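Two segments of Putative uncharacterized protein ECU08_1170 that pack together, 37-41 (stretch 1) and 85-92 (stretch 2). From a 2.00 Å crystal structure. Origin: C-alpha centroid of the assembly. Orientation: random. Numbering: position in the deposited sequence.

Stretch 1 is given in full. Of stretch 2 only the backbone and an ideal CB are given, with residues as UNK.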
# COMPACT_ATOMS: atom_id res chain seq x y z
N VAL A 37 -3.15 -2.01 -15.44
CA VAL A 37 -2.17 -2.93 -14.90
C VAL A 37 -2.64 -3.73 -13.67
O VAL A 37 -3.01 -3.17 -12.63
CB VAL A 37 -0.88 -2.16 -14.57
CG1 VAL A 37 0.28 -3.12 -14.41
CG2 VAL A 37 -0.60 -1.16 -15.68
N LYS A 38 -2.60 -5.05 -13.82
CA LYS A 38 -3.04 -5.96 -12.77
C LYS A 38 -1.92 -6.91 -12.44
O LYS A 38 -1.88 -8.03 -12.94
CB LYS A 38 -4.27 -6.76 -13.22
CG LYS A 38 -5.58 -5.99 -13.17
CD LYS A 38 -6.77 -6.87 -13.57
CE LYS A 38 -7.03 -6.80 -15.06
NZ LYS A 38 -7.63 -5.48 -15.43
N ILE A 39 -1.01 -6.47 -11.60
CA ILE A 39 0.07 -7.32 -11.14
C ILE A 39 -0.25 -7.82 -9.73
O ILE A 39 -0.65 -7.04 -8.87
CB ILE A 39 1.37 -6.54 -11.14
CG1 ILE A 39 1.60 -5.93 -12.52
CG2 ILE A 39 2.54 -7.42 -10.74
CD1 ILE A 39 2.84 -5.13 -12.62
N PHE A 40 -0.10 -9.13 -9.51
CA PHE A 40 -0.25 -9.69 -8.16
C PHE A 40 0.90 -10.61 -7.74
O PHE A 40 1.73 -11.01 -8.56
CB PHE A 40 -1.61 -10.37 -7.98
CG PHE A 40 -1.77 -11.66 -8.75
CD1 PHE A 40 -1.94 -11.65 -10.13
CD2 PHE A 40 -1.81 -12.88 -8.08
CE1 PHE A 40 -2.11 -12.84 -10.85
CE2 PHE A 40 -1.99 -14.08 -8.79
CZ PHE A 40 -2.14 -14.05 -10.17
N ASN A 41 0.96 -10.92 -6.45
CA ASN A 41 2.02 -11.75 -5.88
C ASN A 41 1.66 -13.22 -6.00
O ASN A 41 1.16 -13.85 -5.06
CB ASN A 41 2.25 -11.35 -4.42
CG ASN A 41 2.43 -9.86 -4.27
OD1 ASN A 41 3.50 -9.33 -4.56
ND2 ASN A 41 1.38 -9.17 -3.85
N UNK A 85 -8.17 -16.36 -15.34
CA UNK A 85 -9.29 -16.61 -14.45
C UNK A 85 -8.98 -16.16 -13.02
O UNK A 85 -9.85 -15.68 -12.31
CB UNK A 85 -9.65 -18.10 -14.47
N UNK A 86 -7.72 -16.33 -12.61
CA UNK A 86 -7.29 -15.90 -11.29
C UNK A 86 -7.38 -14.37 -11.17
O UNK A 86 -8.02 -13.85 -10.25
CB UNK A 86 -5.86 -16.38 -11.01
N UNK A 87 -6.74 -13.67 -12.10
CA UNK A 87 -6.79 -12.20 -12.16
C UNK A 87 -8.22 -11.70 -12.09
O UNK A 87 -8.51 -10.70 -11.44
CB UNK A 87 -6.12 -11.69 -13.44
N UNK A 88 -9.11 -12.38 -12.80
CA UNK A 88 -10.50 -11.98 -12.86
C UNK A 88 -11.14 -12.10 -11.48
O UNK A 88 -11.96 -11.28 -11.08
CB UNK A 88 -11.26 -12.83 -13.88
N UNK A 89 -10.78 -13.15 -10.75
CA UNK A 89 -11.30 -13.34 -9.40
C UNK A 89 -10.65 -12.33 -8.43
O UNK A 89 -11.33 -11.73 -7.61
CB UNK A 89 -11.05 -14.77 -8.93
N UNK A 90 -9.35 -12.14 -8.56
CA UNK A 90 -8.61 -11.36 -7.56
C UNK A 90 -8.74 -9.85 -7.77
O UNK A 90 -8.58 -9.06 -6.84
CB UNK A 90 -7.13 -11.75 -7.59
N UNK A 91 -9.05 -9.45 -9.00
CA UNK A 91 -9.16 -8.04 -9.34
C UNK A 91 -10.58 -7.67 -9.69
O UNK A 91 -10.92 -6.50 -9.74
CB UNK A 91 -8.23 -7.69 -10.50
N UNK A 92 -11.41 -8.68 -9.93
CA UNK A 92 -12.75 -8.46 -10.43
C UNK A 92 -13.82 -8.49 -9.36
O UNK A 92 -15.01 -8.43 -9.66
CB UNK A 92 -13.07 -9.51 -11.50

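Stretch 2 is already helical at position 85, and it packs against the irregular stretch 1 through one side of the helix. Stretch 1 offers the ring of Phe40, the aliphatic chain of Lys38 and the backbone carbonyl of Lys38.

Position 85 has nothing of stretch 1 within 5.5 Å of its ideal CB. The contact sets no demand here, and many residues would do. It is Lys85, with an extended side chain that is out of reach.

At position 86 the CA-to-CB bond points sideways. The ideal CB lies 4.5 Å from Phe40 CZ, at the tip of the ring. An aliphatic residue such as valine, leucine or isoleucine would suit. The residue is Ile86, whose CG2 lies 3.8 Å from Phe40 CZ; the end of its side chain leads away.

Position 87 also points sideways. Its ideal CB is 4.9 Å from both Lys38 CD and Phe40 CE1. Apolar atoms lie near its base, and the carbonyl of Lys38 lies farther off as an acceptor. A medium apolar residue could cover the ring; a long side chain with a terminal donor, lysine or arginine, could also reach the carbonyl. It is Lys87. Its CG passes 3.9 Å from Phe40 CE1, and its NZ donates a hydrogen bond to Lys38 O at 2.6 Å. This is the only hydrogen bond between the stretches.

Position 88 points away, so the contact leaves the choice open and polar residues are acceptable. It is Glu88. Position 89 is out of reach of stretch 1, which gives no guide to its identity. It is Phe89.

Position 90 points toward stretch 1. Its ideal CB is 5.5 Å from Phe40 CD2, which leaves room for a medium-sized apolar side chain. Leucine, isoleucine or methionine would fit. It is Leu90, and its CD1 comes 3.7 Å from Phe40 CD2.

Position 91 points toward stretch 1 as well, with its ideal CB only 3.5 Å from Lys38 CD. A large apolar or aromatic residue could extend along the Lys38 chain toward Phe40. It is Phe91. Lys38 CB sits over the ring face, 3.7 Å from the ring centroid and 5° off the normal, a CH-pi contact. Ile39 O lies at the ring edge, 3.5 Å from Phe91 CZ, and Phe91 CE2 is 3.9 Å from Phe40 CB.

Position 92 meets nothing of stretch 1. As modelled, an ideal CB would lie 2.1 Å from Glu88 O, which suits glycine, though the place of that O is less sure; the backbone angles do not themselves require it. It is Gly92.

Stretch 2 (85-92) KIKEFLFG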
# COMPACT_ATOMS: atom_id res chain seq x y z
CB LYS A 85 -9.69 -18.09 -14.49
CG LYS A 85 -10.52 -18.43 -15.71
CD LYS A 85 -10.37 -19.88 -16.15
CE LYS A 85 -11.03 -20.09 -17.51
NZ LYS A 85 -10.69 -21.40 -18.13
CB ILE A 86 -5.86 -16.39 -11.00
CG1 ILE A 86 -5.78 -17.91 -11.17
CG2 ILE A 86 -5.41 -16.00 -9.60
CD1 ILE A 86 -6.85 -18.68 -10.42
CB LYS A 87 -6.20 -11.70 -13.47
CG LYS A 87 -4.69 -11.57 -13.54
CD LYS A 87 -4.31 -11.11 -14.96
CE LYS A 87 -2.82 -11.16 -15.23
NZ LYS A 87 -2.10 -9.96 -14.72
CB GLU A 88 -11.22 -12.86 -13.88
CG GLU A 88 -12.63 -12.42 -14.23
CD GLU A 88 -13.20 -13.23 -15.38
OE1 GLU A 88 -12.46 -13.48 -16.36
OE2 GLU A 88 -14.39 -13.62 -15.31
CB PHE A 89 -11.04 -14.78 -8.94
CG PHE A 89 -11.64 -15.13 -7.60
CD1 PHE A 89 -12.99 -15.44 -7.49
CD2 PHE A 89 -10.85 -15.20 -6.46
CE1 PHE A 89 -13.54 -15.79 -6.26
CE2 PHE A 89 -11.39 -15.54 -5.23
CZ PHE A 89 -12.74 -15.84 -5.13
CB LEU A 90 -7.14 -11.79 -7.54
CG LEU A 90 -6.84 -13.21 -7.03
CD1 LEU A 90 -5.36 -13.55 -7.15
CD2 LEU A 90 -7.30 -13.40 -5.58
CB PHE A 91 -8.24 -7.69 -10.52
CG PHE A 91 -6.78 -7.62 -10.15
CD1 PHE A 91 -6.22 -6.42 -9.74
CD2 PHE A 91 -5.98 -8.75 -10.20
CE1 PHE A 91 -4.88 -6.35 -9.39
CE2 PHE A 91 -4.64 -8.70 -9.85
CZ PHE A 91 -4.09 -7.49 -9.44
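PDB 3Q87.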